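Local coordinates for protein probable hydrogenase maturation factor HypB (Methanocaldococcus jannaschii, PDB 2HF9) that binds GTP and probably hydrolyses it slowly, as a homodimeric metal-binding GTPase that probably serves nickel insertion during the maturation of [NiFe] hydrogenases, at residues N95-V107 against I124-L138. Residues are numbered along the deposited sequence; the frame is centred on the assembly and turned at random.
Sequences NTGKECHLDAHLV and IENVGNLICPADFDL. With ZN (zinc ion), chain D; MG (magnesium ion), chain C; GSP (5'-guanosine-diphosphate-monothiophosphate), chain E.
C100 and C132 are joined by a disulfide, SG to SG 2.0 Å, which ties the two loops covalently. H101, the next residue, can be followed outward. Its CB lies against the backbone of P133, 3.8 Å from P133 N; CG then turns between the backbone N and the carbonyl carbon (chi1 65°), which lays the imidazole over the F136 ring. CD2 is 3.5 Å from F136 CG, ND1 comes within 3.7 Å of C132 CB, obliquely to the ring, CE1 meets F136 CE1, and NE2 sits over the centre of the phenyl face. The H101 and F136 rings, centroids 3.8 Å apart and planes at 13°, form an offset stack; E99 CG lies over the rim of the opposite imidazole face. An alanine in place of F136 would probably deprive the imidazole of this stacking surface and let it turn more freely beside the disulfide. Next to the H101 backbone, N126 OD1 accepts a nearly straight bond from L102 N (3.0 Å, 168°) and a second from V127 N, while a water accepts from N126 ND2 and lies within hydrogen-bonding distance of the L102 and F136 carbonyl oxygens. Apolar contacts continue inward: L102 CD1 meets I124 CG2 at 3.6 Å, and L138 CD2 packs on L102 CB. E125 OE2 binds magnesium (2.1 Å), with T52, D80 and nucleotide phosphate oxygens as further ligands. C100 also packs on C100 of the second subunit. C100, H101 and C132 form the experimentally established zinc site, probably also a nickel site, of the HypB G-domain at the dimer interface; here the cysteines are paired in a disulfide, and zinc sits instead on H105 and H109.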
loop_
_atom_site.group_PDB
_atom_site.type_symbol
_atom_site.label_atom_id
_atom_site.label_comp_id
_atom_site.label_asym_id
_atom_site.label_seq_id
_atom_site.Cartn_x
_atom_site.Cartn_y
_atom_site.Cartn_z
ATOM N N ASN A 95 17.106 -5.355 -1.144
ATOM C CA ASN A 95 16.794 -4.011 -0.691
ATOM C C ASN A 95 16.436 -3.174 -1.911
ATOM O O ASN A 95 17.281 -2.911 -2.772
ATOM C CB ASN A 95 17.964 -3.404 0.086
ATOM C CG ASN A 95 18.241 -4.130 1.395
ATOM O OD1 ASN A 95 17.342 -4.347 2.205
ATOM N ND2 ASN A 95 19.501 -4.493 1.614
ATOM N N THR A 96 15.170 -2.776 -1.983
ATOM C CA THR A 96 14.596 -2.255 -3.221
ATOM C C THR A 96 14.637 -0.736 -3.348
ATOM O O THR A 96 14.158 -0.186 -4.340
ATOM C CB THR A 96 13.146 -2.753 -3.415
ATOM O OG1 THR A 96 12.371 -2.421 -2.259
ATOM C CG2 THR A 96 13.120 -4.263 -3.618
ATOM N N GLY A 97 15.210 -0.065 -2.351
ATOM C CA GLY A 97 15.330 1.395 -2.359
ATOM C C GLY A 97 13.999 2.091 -2.549
ATOM O O GLY A 97 13.022 1.774 -1.872
ATOM N N LYS A 98 13.958 3.029 -3.489
ATOM C CA LYS A 98 12.752 3.819 -3.732
ATOM C C LYS A 98 11.864 3.228 -4.833
ATOM O O LYS A 98 10.812 3.785 -5.161
ATOM C CB LYS A 98 13.113 5.280 -4.024
ATOM C CG LYS A 98 13.804 5.978 -2.859
ATOM C CD LYS A 98 14.002 7.465 -3.113
ATOM C CE LYS A 98 14.725 8.122 -1.945
ATOM N NZ LYS A 98 14.936 9.584 -2.154
ATOM N N GLU A 99 12.285 2.091 -5.384
ATOM C CA GLU A 99 11.514 1.388 -6.408
ATOM C C GLU A 99 10.219 0.804 -5.829
ATOM O O GLU A 99 10.225 0.168 -4.771
ATOM C CB GLU A 99 12.366 0.294 -7.060
ATOM C CG GLU A 99 12.134 0.120 -8.559
ATOM C CD GLU A 99 12.408 1.389 -9.354
ATOM O OE1 GLU A 99 13.505 1.974 -9.207
ATOM O OE2 GLU A 99 11.522 1.803 -10.131
ATOM N N CYS A 100 9.112 1.032 -6.528
ATOM C CA CYS A 100 7.793 0.596 -6.068
ATOM C C CYS A 100 7.398 -0.774 -6.624
ATOM O O CYS A 100 6.218 -1.137 -6.629
ATOM C CB CYS A 100 6.736 1.648 -6.418
ATOM S SG CYS A 100 6.678 2.093 -8.158
ATOM N N HIS A 101 8.396 -1.529 -7.080
ATOM C CA HIS A 101 8.203 -2.861 -7.650
ATOM C C HIS A 101 9.554 -3.560 -7.788
ATOM O O HIS A 101 10.589 -2.903 -7.906
ATOM C CB HIS A 101 7.544 -2.763 -9.031
ATOM C CG HIS A 101 8.391 -2.074 -10.058
ATOM N ND1 HIS A 101 8.342 -0.713 -10.274
ATOM C CD2 HIS A 101 9.317 -2.558 -10.920
ATOM C CE1 HIS A 101 9.195 -0.390 -11.229
ATOM N NE2 HIS A 101 9.802 -1.491 -11.637
ATOM N N LEU A 102 9.540 -4.890 -7.764
ATOM C CA LEU A 102 10.678 -5.668 -8.241
ATOM C C LEU A 102 10.589 -5.737 -9.763
ATOM O O LEU A 102 9.520 -5.513 -10.329
ATOM C CB LEU A 102 10.657 -7.086 -7.657
ATOM C CG LEU A 102 10.946 -7.293 -6.168
ATOM C CD1 LEU A 102 10.663 -8.734 -5.794
ATOM C CD2 LEU A 102 12.375 -6.933 -5.823
ATOM N N ASP A 103 11.702 -6.041 -10.424
ATOM C CA ASP A 103 11.689 -6.286 -11.870
ATOM C C ASP A 103 12.433 -7.581 -12.218
ATOM O O ASP A 103 13.094 -8.164 -11.363
ATOM C CB ASP A 103 12.209 -5.065 -12.656
ATOM C CG ASP A 103 13.695 -4.781 -12.430
ATOM O OD1 ASP A 103 14.419 -5.644 -11.902
ATOM O OD2 ASP A 103 14.144 -3.675 -12.804
ATOM N N ALA A 104 12.308 -8.037 -13.462
ATOM C CA ALA A 104 12.948 -9.286 -13.893
ATOM C C ALA A 104 14.476 -9.240 -13.795
ATOM O O ALA A 104 15.117 -10.258 -13.523
ATOM C CB ALA A 104 12.519 -9.642 -15.303
ATOM N N HIS A 105 15.047 -8.057 -14.015
ATOM C CA HIS A 105 16.489 -7.860 -13.960
ATOM C C HIS A 105 17.056 -8.191 -12.580
ATOM O O HIS A 105 17.969 -9.015 -12.457
ATOM C CB HIS A 105 16.849 -6.426 -14.372
ATOM C CG HIS A 105 18.314 -6.131 -14.313
ATOM N ND1 HIS A 105 18.828 -5.049 -13.632
ATOM C CD2 HIS A 105 19.375 -6.786 -14.838
ATOM C CE1 HIS A 105 20.145 -5.046 -13.747
ATOM N NE2 HIS A 105 20.502 -6.089 -14.476
ATOM N N LEU A 106 16.505 -7.555 -11.549
ATOM C CA LEU A 106 16.952 -7.787 -10.181
ATOM C C LEU A 106 16.681 -9.230 -9.743
ATOM O O LEU A 106 17.529 -9.851 -9.094
ATOM C CB LEU A 106 16.326 -6.767 -9.217
ATOM C CG LEU A 106 17.160 -5.536 -8.810
ATOM C CD1 LEU A 106 17.750 -4.782 -10.002
ATOM C CD2 LEU A 106 16.328 -4.590 -7.950
ATOM N N VAL A 107 15.516 -9.757 -10.121
ATOM C CA VAL A 107 15.155 -11.151 -9.851
ATOM C C VAL A 107 16.117 -12.121 -10.554
ATOM O O VAL A 107 16.545 -13.109 -9.961
ATOM C CB VAL A 107 13.669 -11.450 -10.209
ATOM C CG1 VAL A 107 13.385 -12.955 -10.225
ATOM C CG2 VAL A 107 12.732 -10.738 -9.234
ATOM N N ILE A 124 8.498 -15.434 -4.337
ATOM C CA ILE A 124 9.028 -14.078 -4.372
ATOM C C ILE A 124 8.044 -13.114 -3.722
ATOM O O ILE A 124 6.913 -12.972 -4.195
ATOM C CB ILE A 124 9.311 -13.604 -5.820
ATOM C CG1 ILE A 124 10.160 -14.628 -6.582
ATOM C CG2 ILE A 124 9.968 -12.217 -5.811
ATOM C CD1 ILE A 124 10.463 -14.223 -8.023
ATOM N N GLU A 125 8.463 -12.461 -2.640
ATOM C CA GLU A 125 7.634 -11.412 -2.058
ATOM C C GLU A 125 7.986 -10.070 -2.674
ATOM O O GLU A 125 9.058 -9.515 -2.422
ATOM C CB GLU A 125 7.736 -11.348 -0.535
ATOM C CG GLU A 125 6.759 -10.338 0.057
ATOM C CD GLU A 125 6.627 -10.434 1.556
ATOM O OE1 GLU A 125 6.950 -11.493 2.120
ATOM O OE2 GLU A 125 6.203 -9.441 2.186
ATOM N N ASN A 126 7.068 -9.569 -3.493
ATOM C CA ASN A 126 7.220 -8.285 -4.149
ATOM C C ASN A 126 7.061 -7.158 -3.134
ATOM O O ASN A 126 6.670 -7.395 -1.987
ATOM C CB ASN A 126 6.164 -8.155 -5.250
ATOM C CG ASN A 126 6.672 -7.415 -6.467
ATOM O OD1 ASN A 126 7.338 -6.381 -6.359
ATOM N ND2 ASN A 126 6.343 -7.934 -7.640
ATOM N N VAL A 127 7.355 -5.930 -3.544
ATOM C CA VAL A 127 7.155 -4.792 -2.648
ATOM C C VAL A 127 5.647 -4.541 -2.476
ATOM O O VAL A 127 4.863 -4.808 -3.390
ATOM C CB VAL A 127 7.900 -3.518 -3.127
ATOM C CG1 VAL A 127 9.290 -3.858 -3.677
ATOM C CG2 VAL A 127 7.098 -2.791 -4.162
ATOM N N GLY A 128 5.247 -4.065 -1.297
ATOM C CA GLY A 128 3.835 -3.791 -1.005
ATOM C C GLY A 128 3.330 -2.548 -1.711
ATOM O O GLY A 128 3.624 -1.428 -1.295
ATOM N N ASN A 129 2.564 -2.760 -2.782
ATOM C CA ASN A 129 2.111 -1.703 -3.683
ATOM C C ASN A 129 1.130 -2.334 -4.662
ATOM O O ASN A 129 1.426 -3.383 -5.241
ATOM C CB ASN A 129 3.302 -1.105 -4.455
ATOM C CG ASN A 129 2.983 0.238 -5.119
ATOM O OD1 ASN A 129 2.088 0.344 -5.959
ATOM N ND2 ASN A 129 3.743 1.264 -4.757
ATOM N N LEU A 130 -0.029 -1.702 -4.845
ATOM C CA LEU A 130 -1.047 -2.217 -5.764
ATOM C C LEU A 130 -1.036 -1.556 -7.146
ATOM O O LEU A 130 -1.915 -1.823 -7.969
ATOM C CB LEU A 130 -2.448 -2.109 -5.142
ATOM C CG LEU A 130 -2.854 -3.083 -4.032
ATOM C CD1 LEU A 130 -4.261 -2.756 -3.552
ATOM C CD2 LEU A 130 -2.770 -4.546 -4.486
ATOM N N ILE A 131 -0.045 -0.706 -7.401
ATOM C CA ILE A 131 0.045 0.024 -8.668
ATOM C C ILE A 131 1.176 -0.485 -9.574
ATOM O O ILE A 131 0.903 -1.123 -10.596
ATOM C CB ILE A 131 0.138 1.567 -8.446
ATOM C CG1 ILE A 131 -1.205 2.135 -7.979
ATOM C CG2 ILE A 131 0.540 2.288 -9.722
ATOM C CD1 ILE A 131 -1.367 2.201 -6.488
ATOM N N CYS A 132 2.428 -0.226 -9.184
ATOM C CA CYS A 132 3.602 -0.477 -10.040
ATOM C C CYS A 132 3.864 -1.932 -10.445
ATOM O O CYS A 132 4.197 -2.184 -11.608
ATOM C CB CYS A 132 4.874 0.078 -9.399
ATOM S SG CYS A 132 4.757 1.725 -8.707
ATOM N N PRO A 133 3.755 -2.889 -9.493
ATOM C CA PRO A 133 4.069 -4.279 -9.841
ATOM C C PRO A 133 3.197 -4.883 -10.948
ATOM O O PRO A 133 3.575 -5.896 -11.536
ATOM C CB PRO A 133 3.847 -5.029 -8.518
ATOM C CG PRO A 133 3.990 -3.992 -7.461
ATOM C CD PRO A 133 3.383 -2.766 -8.069
ATOM N N ALA A 134 2.054 -4.262 -11.232
ATOM C CA ALA A 134 1.137 -4.755 -12.260
ATOM C C ALA A 134 1.809 -4.907 -13.625
ATOM O O ALA A 134 1.581 -5.895 -14.326
ATOM C CB ALA A 134 -0.081 -3.846 -12.366
ATOM N N ASP A 135 2.647 -3.934 -13.983
ATOM C CA ASP A 135 3.291 -3.895 -15.300
ATOM C C ASP A 135 4.621 -4.648 -15.384
ATOM O O ASP A 135 5.194 -4.764 -16.468
ATOM C CB ASP A 135 3.503 -2.442 -15.744
ATOM C CG ASP A 135 2.197 -1.703 -15.990
ATOM O OD1 ASP A 135 1.187 -2.350 -16.349
ATOM O OD2 ASP A 135 2.189 -0.465 -15.828
ATOM N N PHE A 136 5.112 -5.160 -14.257
ATOM C CA PHE A 136 6.436 -5.782 -14.232
ATOM C C PHE A 136 6.434 -7.282 -13.939
ATOM O O PHE A 136 6.465 -7.711 -12.783
ATOM C CB PHE A 136 7.376 -5.024 -13.291
ATOM C CG PHE A 136 7.835 -3.702 -13.840
ATOM C CD1 PHE A 136 7.108 -2.539 -13.595
ATOM C CD2 PHE A 136 8.989 -3.623 -14.615
ATOM C CE1 PHE A 136 7.530 -1.310 -14.117
ATOM C CE2 PHE A 136 9.418 -2.402 -15.136
ATOM C CZ PHE A 136 8.687 -1.247 -14.885
ATOM N N ASP A 137 6.392 -8.060 -15.020
ATOM C CA ASP A 137 6.564 -9.510 -14.997
ATOM C C ASP A 137 7.967 -9.832 -14.473
ATOM O O ASP A 137 8.961 -9.298 -14.972
ATOM C CB ASP A 137 6.371 -10.048 -16.424
ATOM C CG ASP A 137 6.506 -11.562 -16.533
ATOM O OD1 ASP A 137 6.778 -12.250 -15.524
ATOM O OD2 ASP A 137 6.342 -12.069 -17.667
ATOM N N LEU A 138 8.037 -10.683 -13.452
ATOM C CA LEU A 138 9.312 -11.036 -12.823
ATOM C C LEU A 138 9.963 -12.267 -13.456
ATOM O O LEU A 138 11.124 -12.580 -13.173
ATOM C CB LEU A 138 9.129 -11.265 -11.315
ATOM C CG LEU A 138 8.554 -10.136 -10.449
ATOM C CD1 LEU A 138 8.663 -10.488 -8.970
ATOM C CD2 LEU A 138 9.240 -8.814 -10.718
HETATM ZN ZN ZN D . 22.098 -6.981 -14.812
HETATM MG MG MG C . 6.058 -8.967 4.270
HETATM P PG GSP E . 4.687 -6.073 4.212
HETATM O O3B GSP E . 3.443 -6.818 4.910
HETATM S S1G GSP E . 4.120 -5.091 2.913
HETATM O O2G GSP E . 5.328 -5.202 5.307
HETATM O O3G GSP E . 5.696 -7.127 3.726
HETATM P PB GSP E . 2.936 -8.305 4.541
HETATM O O1B GSP E . 1.951 -8.209 3.445
HETATM O O2B GSP E . 4.034 -9.245 4.249
HETATM P PA GSP E . 2.507 -9.551 7.137
HETATM O O1A GSP E . 2.641 -10.993 6.820
HETATM O O2A GSP E . 3.735 -9.008 7.772
HETATM O O3A GSP E . 2.071 -8.687 5.850
HETATM O "O5'" GSP E . 1.205 -9.358 8.050
HETATM C "C5'" GSP E . 0.797 -8.074 8.479
HETATM C "C4'" GSP E . 0.048 -8.184 9.803
HETATM O "O4'" GSP E . -1.220 -8.788 9.612
HETATM C "C3'" GSP E . 0.773 -9.032 10.836
HETATM O "O3'" GSP E . 0.576 -8.386 12.074
HETATM C "C2'" GSP E . 0.041 -10.356 10.812
HETATM O "O2'" GSP E . 0.050 -10.992 12.062
HETATM C "C1'" GSP E . -1.366 -9.927 10.445
HETATM N N9 GSP E . -2.176 -10.893 9.684
HETATM C C8 GSP E . -1.892 -11.478 8.475
HETATM N N7 GSP E . -2.946 -12.250 8.128
HETATM C C5 GSP E . -3.897 -12.151 9.085
HETATM C C6 GSP E . -5.162 -12.721 9.229
HETATM O O6 GSP E . -5.602 -13.483 8.371
HETATM N N1 GSP E . -5.920 -12.412 10.344
HETATM C C2 GSP E . -5.424 -11.553 11.311
HETATM N N2 GSP E . -6.153 -11.264 12.384
HETATM N N3 GSP E . -4.171 -10.987 11.163
HETATM C C4 GSP E . -3.426 -11.286 10.064
HETATM O O HOH W 1 6.712 -6.313 -10.176
HETATM O O HOH W 2 5.962 -8.553 6.267
#